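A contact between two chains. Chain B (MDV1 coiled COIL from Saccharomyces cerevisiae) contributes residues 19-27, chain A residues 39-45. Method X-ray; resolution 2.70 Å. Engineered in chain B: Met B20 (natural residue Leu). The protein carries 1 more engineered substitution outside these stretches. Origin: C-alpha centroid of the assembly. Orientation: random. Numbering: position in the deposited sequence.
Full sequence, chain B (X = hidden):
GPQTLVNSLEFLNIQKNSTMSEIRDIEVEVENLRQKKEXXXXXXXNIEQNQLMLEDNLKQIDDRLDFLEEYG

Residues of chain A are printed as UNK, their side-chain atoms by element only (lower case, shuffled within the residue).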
# COMPACT_ATOMS: atom_id res chain seq x y z
N THR B 19 3.56 -7.74 17.37
CA THR B 19 2.83 -6.68 16.68
C THR B 19 3.74 -5.97 15.68
O THR B 19 3.36 -5.81 14.56
CB THR B 19 2.10 -5.75 17.69
OG1 THR B 19 1.03 -6.51 18.29
CG2 THR B 19 1.47 -4.57 17.02
N MSE B 20 4.96 -5.61 16.07
CA MSE B 20 5.95 -5.00 15.19
C MSE B 20 6.18 -5.80 13.92
O MSE B 20 6.34 -5.25 12.83
CB MSE B 20 7.29 -4.87 15.91
CG MSE B 20 7.44 -3.63 16.73
SE MSE B 20 6.54 -2.08 15.90
CE MSE B 20 7.87 -1.72 14.47
N SER B 21 6.20 -7.12 14.06
CA SER B 21 6.57 -7.94 12.97
C SER B 21 5.42 -8.01 11.99
O SER B 21 5.62 -8.13 10.79
CB SER B 21 6.89 -9.32 13.45
OG SER B 21 6.74 -10.19 12.35
N GLU B 22 4.21 -7.92 12.50
CA GLU B 22 3.05 -7.86 11.66
C GLU B 22 3.01 -6.53 10.92
O GLU B 22 2.66 -6.49 9.77
CB GLU B 22 1.84 -8.02 12.52
CG GLU B 22 0.57 -8.02 11.81
CD GLU B 22 -0.55 -8.39 12.75
OE1 GLU B 22 -0.24 -8.79 13.90
OE2 GLU B 22 -1.73 -8.28 12.33
N ILE B 23 3.37 -5.45 11.60
CA ILE B 23 3.48 -4.15 10.95
C ILE B 23 4.48 -4.23 9.80
O ILE B 23 4.25 -3.69 8.71
CB ILE B 23 3.85 -3.03 11.96
CG1 ILE B 23 2.58 -2.50 12.63
CG2 ILE B 23 4.59 -1.89 11.28
CD1 ILE B 23 2.79 -2.06 14.06
N ARG B 24 5.58 -4.95 10.01
CA ARG B 24 6.61 -5.03 9.00
C ARG B 24 6.15 -5.85 7.81
O ARG B 24 6.50 -5.54 6.68
CB ARG B 24 7.91 -5.50 9.59
CG ARG B 24 8.57 -4.38 10.31
CD ARG B 24 9.92 -4.76 10.84
NE ARG B 24 10.12 -4.19 12.18
CZ ARG B 24 10.07 -4.87 13.33
NH1 ARG B 24 9.84 -6.20 13.34
NH2 ARG B 24 10.25 -4.23 14.49
N ASP B 25 5.33 -6.86 8.06
CA ASP B 25 4.72 -7.64 7.00
C ASP B 25 3.89 -6.71 6.17
O ASP B 25 3.89 -6.83 4.95
CB ASP B 25 3.80 -8.75 7.53
CG ASP B 25 4.56 -9.96 8.08
OD1 ASP B 25 5.80 -10.09 7.91
OD2 ASP B 25 3.90 -10.81 8.70
N ILE B 26 3.18 -5.80 6.83
CA ILE B 26 2.29 -4.87 6.12
C ILE B 26 3.08 -3.92 5.24
O ILE B 26 2.72 -3.67 4.11
CB ILE B 26 1.34 -4.12 7.07
CG1 ILE B 26 0.36 -5.12 7.69
CG2 ILE B 26 0.56 -3.08 6.31
CD1 ILE B 26 -0.94 -4.49 8.22
N GLU B 27 4.19 -3.42 5.74
CA GLU B 27 5.00 -2.51 4.98
C GLU B 27 5.53 -3.17 3.72
O GLU B 27 5.76 -2.50 2.72
CB GLU B 27 6.15 -2.01 5.84
CG GLU B 27 5.70 -1.00 6.85
CD GLU B 27 6.76 -0.68 7.88
OE1 GLU B 27 7.69 -1.51 8.05
OE2 GLU B 27 6.64 0.39 8.53
N UNK A 39 -3.98 1.09 12.98
CA UNK A 39 -4.49 0.43 14.15
C UNK A 39 -3.42 -0.34 14.90
O UNK A 39 -3.32 -0.27 16.12
c UNK A 39 -7.87 -0.15 12.65
n UNK A 39 -9.45 1.05 11.02
c UNK A 39 -9.05 0.87 12.47
c UNK A 39 -6.94 0.30 13.78
c UNK A 39 -5.65 -0.47 13.80
N UNK A 40 -2.58 -1.05 14.18
CA UNK A 40 -1.55 -1.82 14.83
C UNK A 40 -0.58 -0.93 15.56
O UNK A 40 -0.01 -1.33 16.57
c UNK A 40 -0.81 -2.68 13.80
c UNK A 40 -1.21 -5.03 14.47
c UNK A 40 -1.53 -3.98 13.45
c UNK A 40 -1.11 -4.43 12.06
N UNK A 41 -0.38 0.28 15.05
CA UNK A 41 0.56 1.20 15.67
C UNK A 41 -0.07 1.78 16.93
O UNK A 41 0.61 2.00 17.93
c UNK A 41 0.99 2.27 14.68
c UNK A 41 2.20 1.96 13.82
c UNK A 41 3.44 1.68 14.66
c UNK A 41 2.45 3.16 12.93
N UNK A 42 -1.38 2.00 16.88
CA UNK A 42 -2.16 2.27 18.08
C UNK A 42 -1.88 1.24 19.17
O UNK A 42 -1.62 1.59 20.34
N UNK A 43 -1.93 -0.03 18.79
CA UNK A 43 -1.82 -1.12 19.74
C UNK A 43 -0.42 -1.15 20.29
O UNK A 43 -0.23 -1.52 21.43
c UNK A 43 -1.74 -4.90 19.11
c UNK A 43 -1.98 -3.64 19.96
c UNK A 43 -2.14 -2.43 19.07
n UNK A 43 -2.24 -7.32 18.69
c UNK A 43 -2.54 -6.15 19.59
N UNK A 44 0.58 -0.75 19.51
CA UNK A 44 1.93 -0.70 20.06
C UNK A 44 1.91 0.24 21.26
O UNK A 44 2.58 -0.03 22.25
c UNK A 44 3.45 -2.55 18.08
c UNK A 44 3.00 -1.14 17.81
c UNK A 44 2.99 -0.23 19.05
c UNK A 44 4.37 -0.12 19.69
N UNK A 45 1.14 1.32 21.14
CA UNK A 45 1.09 2.37 22.13
C UNK A 45 0.37 1.87 23.39
O UNK A 45 0.92 1.97 24.48
c UNK A 45 0.41 3.60 21.55

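Position 39 carries five side-chain atoms, four carbons in an unbranched row ending in a nitrogen. The chain touches nothing in residues 19-27. A linear four-carbon chain with a terminal amine is lysine, Lys A39.

Position 40 has four carbons, forked at the second. Its CB lies 3.6 Å from CG1 of Ile B23, and its branch carbons reach Thr B19, Glu B22 and Ile B26. The fork one carbon beyond CB identifies leucine, Leu A40. Its CD1 packs 3.8 Å from CD1 of Ile B26, while its CD2 lies 3.7 Å from CG2 of Thr B19 and 3.8 Å from CD of Glu B22. The side chain is thus a knob in a hole formed by these four residues, which lie on one face of the chain B helix.

Position 41 again shows four carbons forked at the second. CB points sideways, but the end of the side chain comes nearer, and one terminal carbon meets CD1 of Ile B23. The same fork makes this leucine. In Leu A41 that atom is CD2, 3.8 Å from Ile B23 CD1; the residue is covered only modestly by the chain B stretch and remains exposed.

Position 42 has no side-chain atoms and is therefore glycine, Gly A42. It makes no contact with the chain B stretch.

Position 43 repeats the pattern of four carbons in a row and a terminal nitrogen, with its CA-to-CB bond toward chain B; the chain passes beside Thr B19. It is Lys A43. Its CD approaches OG1 of Thr B19 to 3.3 Å, and its NZ donates a weak hydrogen bond to the same OG1 at 3.4 Å.

Position 44 has four carbons forked at the first, one arm being two carbons long. The longer arm reaches Thr B19, Met B20 and Ile B23. This branching defines isoleucine, Ile A44. Its CD1 lies just 3.0 Å from CG2 of Thr B19 and 3.8 Å from SE of the engineered selenomethionine Met B20; CG1 is 3.9 Å from CD1 of Ile B23.

Position 45 has a single side-chain carbon, making it alanine, Ala A45, out of reach of the chain B stretch.

The two helices run nearly antiparallel, at 160°, with their axes 9.8 Å apart at closest approach. Leu A40 and Ile A44, one helical turn apart, supply most of the chain A surface buried here, and Ile B23 contacts both. Packing is chiefly apolar, with the weak Lys A43 bond a polar addition to this coiled-coil contact.

Chain A, residues 39-45: KLLGKIA
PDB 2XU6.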